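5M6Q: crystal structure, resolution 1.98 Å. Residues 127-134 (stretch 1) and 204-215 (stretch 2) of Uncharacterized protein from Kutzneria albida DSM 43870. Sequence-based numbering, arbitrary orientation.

Stretch 1, residues 127-134: FSKRFYSW
Stretch 2 (204-215) HYSRPLQDFDEQ

Phe127 to Phe131 are extended, in a strand that begins earlier in the chain, with phi/psi near -118/132 at Ser128 and -111/139 at Arg130. Tyr132 to Trp134 leave it as loop. His204 and Tyr205 are helical, in a helix that begins earlier in the chain. A loop leads to a strand at Glu214 (-132/145) and Gln215 (-143/133), which continues later. The two strands run antiparallel. Arg130 faces Gln215 as a non-hydrogen-bonded pair, with CA atoms 4.3 Å apart. Phe131 faces Glu214 as a hydrogen-bonded pair, CA to CA 5.3 Å. Beyond it, Tyr132 CA lies 4.8 Å from Phe212 CA. The contact buries 783 Å², both sides summed.

Backbone bonds close the Phe131–Glu214 pair. Phe131 N donates to Glu214 O at 3.0 Å, and Glu214 N donates to Phe131 O at 3.1 Å. Phe131 O also accepts from Asp213 N at 3.1 Å, so one carbonyl serves two successive amides. Between Arg130 and Gln215, where such bonds are absent, CA-H...O contacts flank the pair: Gln215 CA to Lys129 O and Arg130 CA to Glu214 O, both 3.3 Å.

Arg130 makes the main polar anchor. Its side chain (m, t, p; chi4 -178°) reaches the backbone carbonyls of Tyr205 and Arg207. Arg130 NH1 donates to Tyr205 O at 2.8 Å and to Arg207 O at 2.7 Å; Arg130 NH2 donates to the same Arg207 O at 2.8 Å. Both carbonyls lie near the guanidinium plane, where its N-H groups point. Arg130 NE donates to water 1 at 2.9 Å, and this water donates to Glu214 O at 2.8 Å.

Other polar bonds lie at the two ends. Gln215 (t, t) donates from NE2 to Ser128 OG at 2.9 Å; Ser128 is t. Gln215 NE2 also donates to Ser206 OG at 3.0 Å, tying Gln215 back to Ser206 within stretch 2. Tyr205 OH makes a weak bond to Ser128 O at 2.7 Å. At the loop end, Asp213 (p) takes two bonds from Ser133 (p): Ser133 N to Asp213 OD1 at 2.8 Å, and Ser133 OG to Asp213 OD2 at 2.7 Å.

Side-chain packing occurs on both sheet faces. On the Arg130 and Gln215 face, Arg130 CB sits over the Phe212 ring (m), 4.1 Å from its centroid. Phe212 CD2 packs over one guanidinium face, Ser206 C over the opposite one. Arg130 CD lies over one face of the Tyr205 ring (t). On the Phe131 and Glu214 face, Phe131 is p, and Glu214 CB (m, m) lies 3.5 Å from the Phe131 ring centroid, 15° off the normal, a CH-pi contact.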

# COMPACT_ATOMS: atom_id res chain seq x y z
N PHE A 127 1.32 -1.51 1.97
CA PHE A 127 0.44 -2.17 1.03
C PHE A 127 1.32 -2.67 -0.09
O PHE A 127 2.44 -2.21 -0.25
CB PHE A 127 -0.66 -1.23 0.54
CG PHE A 127 -0.15 -0.01 -0.16
CD1 PHE A 127 0.10 -0.03 -1.52
CD2 PHE A 127 0.05 1.17 0.55
CE1 PHE A 127 0.56 1.11 -2.17
CE2 PHE A 127 0.53 2.30 -0.10
CZ PHE A 127 0.77 2.27 -1.46
N SER A 128 0.80 -3.61 -0.87
CA SER A 128 1.53 -4.18 -1.98
C SER A 128 0.80 -3.90 -3.26
O SER A 128 -0.41 -4.14 -3.36
CB SER A 128 1.71 -5.69 -1.81
OG SER A 128 2.42 -6.19 -2.92
N LYS A 129 1.54 -3.42 -4.24
CA LYS A 129 0.95 -3.09 -5.51
C LYS A 129 1.52 -3.98 -6.60
O LYS A 129 2.73 -4.17 -6.71
CB LYS A 129 1.20 -1.61 -5.84
CG LYS A 129 0.71 -1.19 -7.21
CD LYS A 129 1.30 0.20 -7.56
CE LYS A 129 0.95 0.62 -8.97
NZ LYS A 129 -0.54 0.68 -9.19
N ARG A 130 0.62 -4.52 -7.41
CA ARG A 130 1.00 -5.30 -8.57
C ARG A 130 0.62 -4.51 -9.82
O ARG A 130 -0.45 -3.89 -9.89
CB ARG A 130 0.30 -6.67 -8.56
CG ARG A 130 0.51 -7.47 -7.27
CD ARG A 130 -0.01 -8.90 -7.39
NE ARG A 130 0.62 -9.64 -8.49
CZ ARG A 130 0.32 -10.89 -8.84
NH1 ARG A 130 -0.59 -11.58 -8.16
NH2 ARG A 130 0.95 -11.47 -9.86
N PHE A 131 1.50 -4.53 -10.80
CA PHE A 131 1.31 -3.72 -11.99
C PHE A 131 2.08 -4.28 -13.18
O PHE A 131 2.76 -5.31 -13.08
CB PHE A 131 1.73 -2.26 -11.70
CG PHE A 131 3.19 -2.09 -11.32
CD1 PHE A 131 3.63 -2.38 -10.03
CD2 PHE A 131 4.11 -1.61 -12.25
CE1 PHE A 131 4.95 -2.20 -9.67
CE2 PHE A 131 5.45 -1.43 -11.89
CZ PHE A 131 5.88 -1.73 -10.61
N TYR A 132 1.95 -3.61 -14.31
CA TYR A 132 2.57 -4.02 -15.56
C TYR A 132 3.76 -3.10 -15.85
O TYR A 132 3.67 -1.89 -15.69
CB TYR A 132 1.54 -3.98 -16.69
CG TYR A 132 2.01 -4.45 -18.05
CD1 TYR A 132 2.62 -5.68 -18.23
CD2 TYR A 132 1.80 -3.66 -19.17
CE1 TYR A 132 3.02 -6.10 -19.49
CE2 TYR A 132 2.18 -4.07 -20.43
CZ TYR A 132 2.78 -5.29 -20.59
OH TYR A 132 3.16 -5.66 -21.85
N SER A 133 4.87 -3.70 -16.26
CA SER A 133 6.13 -2.98 -16.40
C SER A 133 6.17 -2.08 -17.61
O SER A 133 6.84 -1.05 -17.60
CB SER A 133 7.30 -3.96 -16.47
OG SER A 133 7.16 -4.80 -17.60
N TRP A 134 5.45 -2.46 -18.66
CA TRP A 134 5.53 -1.74 -19.93
C TRP A 134 4.64 -0.50 -19.91
O TRP A 134 3.60 -0.46 -20.56
CB TRP A 134 5.13 -2.67 -21.08
CG TRP A 134 5.98 -2.52 -22.31
CD1 TRP A 134 6.31 -1.34 -22.92
CD2 TRP A 134 6.58 -3.56 -23.07
NE1 TRP A 134 7.10 -1.59 -24.01
CE2 TRP A 134 7.28 -2.94 -24.13
CE3 TRP A 134 6.61 -4.95 -22.97
CZ2 TRP A 134 7.99 -3.67 -25.09
CZ3 TRP A 134 7.32 -5.67 -23.92
CH2 TRP A 134 8.00 -5.03 -24.96
N HIS A 204 -1.22 -16.01 -2.10
CA HIS A 204 -2.35 -15.99 -3.00
C HIS A 204 -2.47 -14.63 -3.69
O HIS A 204 -2.70 -14.55 -4.90
CB HIS A 204 -3.64 -16.33 -2.26
CG HIS A 204 -4.85 -16.23 -3.12
ND1 HIS A 204 -5.18 -17.18 -4.06
CD2 HIS A 204 -5.80 -15.27 -3.21
CE1 HIS A 204 -6.28 -16.82 -4.68
NE2 HIS A 204 -6.68 -15.67 -4.19
N TYR A 205 -2.31 -13.57 -2.90
CA TYR A 205 -2.33 -12.22 -3.44
C TYR A 205 -1.24 -12.06 -4.52
O TYR A 205 -1.45 -11.37 -5.52
CB TYR A 205 -2.13 -11.18 -2.32
CG TYR A 205 -2.02 -9.79 -2.91
CD1 TYR A 205 -3.15 -9.14 -3.42
CD2 TYR A 205 -0.79 -9.16 -3.04
CE1 TYR A 205 -3.06 -7.88 -3.99
CE2 TYR A 205 -0.69 -7.89 -3.62
CZ TYR A 205 -1.83 -7.27 -4.09
OH TYR A 205 -1.74 -6.03 -4.68
N SER A 206 -0.11 -12.72 -4.34
CA SER A 206 1.05 -12.56 -5.22
C SER A 206 1.13 -13.57 -6.38
O SER A 206 2.07 -13.54 -7.17
CB SER A 206 2.35 -12.67 -4.40
OG SER A 206 2.33 -11.82 -3.26
N ARG A 207 0.17 -14.48 -6.46
CA ARG A 207 0.23 -15.57 -7.44
C ARG A 207 0.40 -15.08 -8.90
O ARG A 207 -0.06 -14.01 -9.25
CB ARG A 207 -1.01 -16.44 -7.32
CG ARG A 207 -2.25 -15.81 -7.87
CD ARG A 207 -3.51 -16.56 -7.46
NE ARG A 207 -4.67 -15.99 -8.13
CZ ARG A 207 -5.25 -14.84 -7.80
NH1 ARG A 207 -4.78 -14.12 -6.79
NH2 ARG A 207 -6.29 -14.41 -8.50
N PRO A 208 1.09 -15.88 -9.73
CA PRO A 208 1.31 -15.55 -11.14
C PRO A 208 0.02 -15.24 -11.87
O PRO A 208 -0.95 -15.97 -11.75
CB PRO A 208 1.95 -16.83 -11.70
CG PRO A 208 2.61 -17.45 -10.52
CD PRO A 208 1.70 -17.18 -9.37
N LEU A 209 0.01 -14.13 -12.59
CA LEU A 209 -1.18 -13.70 -13.31
C LEU A 209 -0.75 -13.06 -14.62
O LEU A 209 0.34 -12.48 -14.70
CB LEU A 209 -1.99 -12.70 -12.47
CG LEU A 209 -2.75 -13.25 -11.26
CD1 LEU A 209 -3.40 -12.10 -10.49
CD2 LEU A 209 -3.80 -14.27 -11.69
N GLN A 210 -1.58 -13.17 -15.65
CA GLN A 210 -1.25 -12.58 -16.94
C GLN A 210 -1.24 -11.05 -16.87
O GLN A 210 -0.58 -10.40 -17.66
CB GLN A 210 -2.24 -13.03 -18.03
CG GLN A 210 -2.13 -14.50 -18.49
CD GLN A 210 -0.75 -14.85 -19.05
OE1 GLN A 210 -0.14 -14.06 -19.77
NE2 GLN A 210 -0.26 -16.03 -18.71
N ASP A 211 -2.00 -10.49 -15.93
CA ASP A 211 -2.18 -9.04 -15.84
C ASP A 211 -0.88 -8.32 -15.49
O ASP A 211 -0.63 -7.22 -15.99
CB ASP A 211 -3.22 -8.68 -14.76
CG ASP A 211 -4.53 -9.41 -14.93
OD1 ASP A 211 -4.58 -10.65 -14.72
OD2 ASP A 211 -5.53 -8.74 -15.24
N PHE A 212 -0.08 -8.93 -14.63
CA PHE A 212 1.00 -8.22 -13.93
C PHE A 212 2.36 -8.89 -14.03
O PHE A 212 2.45 -10.11 -13.95
CB PHE A 212 0.66 -8.11 -12.44
CG PHE A 212 -0.75 -7.67 -12.17
CD1 PHE A 212 -1.23 -6.48 -12.71
CD2 PHE A 212 -1.57 -8.43 -11.35
CE1 PHE A 212 -2.53 -6.07 -12.46
CE2 PHE A 212 -2.87 -8.03 -11.07
CZ PHE A 212 -3.35 -6.85 -11.63
N ASP A 213 3.44 -8.12 -14.15
CA ASP A 213 4.76 -8.75 -14.06
C ASP A 213 5.66 -8.07 -13.02
O ASP A 213 6.84 -8.42 -12.88
CB ASP A 213 5.45 -8.79 -15.43
CG ASP A 213 5.67 -7.41 -16.04
OD1 ASP A 213 5.07 -6.42 -15.59
OD2 ASP A 213 6.47 -7.34 -17.00
N GLU A 214 5.09 -7.15 -12.27
CA GLU A 214 5.79 -6.44 -11.21
C GLU A 214 4.97 -6.41 -9.93
O GLU A 214 3.75 -6.33 -9.97
CB GLU A 214 6.10 -4.98 -11.62
CG GLU A 214 7.01 -4.83 -12.83
CD GLU A 214 8.45 -5.32 -12.60
OE1 GLU A 214 8.88 -5.52 -11.43
OE2 GLU A 214 9.16 -5.50 -13.62
N GLN A 215 5.66 -6.47 -8.80
CA GLN A 215 5.04 -6.32 -7.50
C GLN A 215 6.00 -5.56 -6.61
O GLN A 215 7.19 -5.87 -6.57
CB GLN A 215 4.69 -7.68 -6.89
CG GLN A 215 4.03 -7.57 -5.53
CD GLN A 215 3.40 -8.89 -5.08
OE1 GLN A 215 3.37 -9.85 -5.83
NE2 GLN A 215 2.90 -8.93 -3.85
O HOH W 1 2.83 -9.01 -10.18